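Local coordinates for beta-lactamase (Francisella tularensis subsp. tularensis, PDB 3P09), which probably hydrolyses the amide bond of beta-lactam antibiotics to give substituted beta-amino acids, at residues D86-I91 and G110-I115. Numbering follows the deposited sequence.
Sequences DKKIPI and GKTLTI
Strands 88-90 and 112-114 make a two-stranded antiparallel sheet at the edge of the mainly helical part of this class A beta-lactamase fold, well away from the five-stranded sheet. Five backbone hydrogen bonds zip the segments together. Ile89 and Leu113 form the central hydrogen-bonded pair: Ile89 N reaches Leu113 O at 2.8 Å and Leu113 N returns to Ile89 O at 2.9 Å, each donor lying above the plane of its carbonyl. The non-hydrogen-bonded pairs Lys88-Thr114 and Pro90-Thr112 put their side chains on the outer face.

Ile91, Ile115 and Leu113 have the largest shares of the buried surface. Ile91 has CG1 anti to its carbonyl carbon (chi1 -55°), and that methylene crosses Leu113 obliquely, 4.0 Å from Leu113 CG. At the other end Ile115, the first residue of helix 115-123, sends CD1 obliquely against the Ile89 side chain, 3.8 Å from Ile89 CG1. Leu118 of that helix touches Ile89, Ile91 and Leu113, and Ile132 of helix 127-137 packs on Ile89 and Ile91, so the face bearing Ile89 and Leu113 packs on both helices.

Hydrogen bonds also join Lys87 to Ile115 and Ile91 to Lys111 and Gly110. Ile115 N donates to Lys87 O in the carbonyl plane, at a bent 138°, just where the helix begins. Ile91 N points almost straight (N-H...O 176°) at Lys111 O, which also accepts a hydrogen bond from a water 2.8 Å away.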
loop_
_atom_site.group_PDB
_atom_site.type_symbol
_atom_site.label_atom_id
_atom_site.label_comp_id
_atom_site.label_asym_id
_atom_site.label_seq_id
_atom_site.Cartn_x
_atom_site.Cartn_y
_atom_site.Cartn_z
ATOM N N ASP A 86 2.146 -17.105 14.843
ATOM C CA ASP A 86 1.674 -18.488 14.778
ATOM C C ASP A 86 0.314 -18.678 15.432
ATOM O O ASP A 86 -0.227 -19.782 15.432
ATOM C CB ASP A 86 2.690 -19.417 15.434
ATOM C CG ASP A 86 4.014 -19.422 14.712
ATOM O OD1 ASP A 86 4.020 -19.707 13.495
ATOM O OD2 ASP A 86 5.046 -19.125 15.352
ATOM N N LYS A 87 -0.238 -17.600 15.976
ATOM C CA LYS A 87 -1.499 -17.658 16.718
ATOM C C LYS A 87 -2.673 -17.975 15.805
ATOM O O LYS A 87 -2.846 -17.334 14.768
ATOM C CB LYS A 87 -1.754 -16.336 17.453
ATOM C CG LYS A 87 -3.153 -16.211 18.031
ATOM C CD LYS A 87 -3.266 -15.050 19.019
ATOM C CE LYS A 87 -2.692 -15.422 20.384
ATOM N NZ LYS A 87 -2.949 -14.375 21.419
ATOM N N LYS A 88 -3.489 -18.949 16.206
ATOM C CA LYS A 88 -4.603 -19.417 15.389
ATOM C C LYS A 88 -5.853 -18.581 15.597
ATOM O O LYS A 88 -6.308 -18.401 16.726
ATOM C CB LYS A 88 -4.912 -20.892 15.696
ATOM C CG LYS A 88 -3.791 -21.854 15.325
ATOM C CD LYS A 88 -4.038 -23.251 15.896
ATOM C CE LYS A 88 -2.783 -24.122 15.812
ATOM N NZ LYS A 88 -3.009 -25.536 16.259
ATOM N N ILE A 89 -6.405 -18.073 14.502
ATOM C CA ILE A 89 -7.584 -17.225 14.557
ATOM C C ILE A 89 -8.736 -17.895 13.833
ATOM O O ILE A 89 -8.627 -18.207 12.657
ATOM C CB ILE A 89 -7.352 -15.859 13.857
ATOM C CG1 ILE A 89 -6.038 -15.209 14.319
ATOM C CG2 ILE A 89 -8.537 -14.940 14.109
ATOM C CD1 ILE A 89 -5.953 -14.992 15.844
ATOM N N PRO A 90 -9.851 -18.121 14.538
ATOM C CA PRO A 90 -11.074 -18.615 13.895
ATOM C C PRO A 90 -11.589 -17.652 12.827
ATOM O O PRO A 90 -11.617 -16.446 13.045
ATOM C CB PRO A 90 -12.068 -18.691 15.060
ATOM C CG PRO A 90 -11.213 -18.898 16.261
ATOM C CD PRO A 90 -9.971 -18.083 16.004
ATOM N N ILE A 91 -11.966 -18.183 11.671
ATOM C CA ILE A 91 -12.576 -17.368 10.627
ATOM C C ILE A 91 -14.077 -17.640 10.653
ATOM O O ILE A 91 -14.505 -18.760 10.394
ATOM C CB ILE A 91 -12.019 -17.716 9.230
ATOM C CG1 ILE A 91 -10.491 -17.607 9.225
ATOM C CG2 ILE A 91 -12.624 -16.811 8.169
ATOM C CD1 ILE A 91 -9.969 -16.317 9.813
ATOM N N GLY A 110 -15.264 -21.271 9.231
ATOM C CA GLY A 110 -15.449 -22.421 10.102
ATOM C C GLY A 110 -14.138 -23.122 10.409
ATOM O O GLY A 110 -14.121 -24.111 11.141
ATOM N N LYS A 111 -13.043 -22.622 9.836
ATOM C CA LYS A 111 -11.711 -23.126 10.156
ATOM C C LYS A 111 -10.898 -22.004 10.814
ATOM O O LYS A 111 -11.449 -20.957 11.181
ATOM C CB LYS A 111 -10.976 -23.593 8.901
ATOM C CG LYS A 111 -11.695 -24.632 8.040
ATOM C CD LYS A 111 -10.901 -24.874 6.749
ATOM C CE LYS A 111 -11.388 -26.093 5.990
ATOM N NZ LYS A 111 -10.445 -26.478 4.894
ATOM N N THR A 112 -9.591 -22.212 10.950
ATOM C CA THR A 112 -8.736 -21.177 11.519
ATOM C C THR A 112 -7.595 -20.865 10.574
ATOM O O THR A 112 -7.204 -21.700 9.774
ATOM C CB THR A 112 -8.098 -21.607 12.853
ATOM O OG1 THR A 112 -7.221 -22.716 12.614
ATOM C CG2 THR A 112 -9.162 -21.993 13.880
ATOM N N LEU A 113 -7.062 -19.658 10.696
ATOM C CA LEU A 113 -5.881 -19.221 9.957
ATOM C C LEU A 113 -4.909 -18.602 10.970
ATOM O O LEU A 113 -5.347 -17.976 11.943
ATOM C CB LEU A 113 -6.271 -18.169 8.909
ATOM C CG LEU A 113 -7.006 -18.664 7.656
ATOM C CD1 LEU A 113 -7.336 -17.480 6.725
ATOM C CD2 LEU A 113 -6.145 -19.677 6.929
ATOM N N THR A 114 -3.603 -18.772 10.765
ATOM C CA THR A 114 -2.638 -18.107 11.644
ATOM C C THR A 114 -2.615 -16.608 11.342
ATOM O O THR A 114 -3.045 -16.179 10.276
ATOM C CB THR A 114 -1.217 -18.638 11.460
ATOM O OG1 THR A 114 -0.764 -18.299 10.149
ATOM C CG2 THR A 114 -1.169 -20.154 11.648
ATOM N N ILE A 115 -2.110 -15.815 12.283
ATOM C CA ILE A 115 -1.901 -14.389 12.031
ATOM C C ILE A 115 -1.056 -14.185 10.765
ATOM O O ILE A 115 -1.354 -13.316 9.935
ATOM C CB ILE A 115 -1.224 -13.720 13.247
ATOM C CG1 ILE A 115 -2.204 -13.628 14.429
ATOM C CG2 ILE A 115 -0.654 -12.344 12.879
ATOM C CD1 ILE A 115 -3.309 -12.590 14.254
HETATM O O HOH W 1 -13.700 -20.955 12.810
#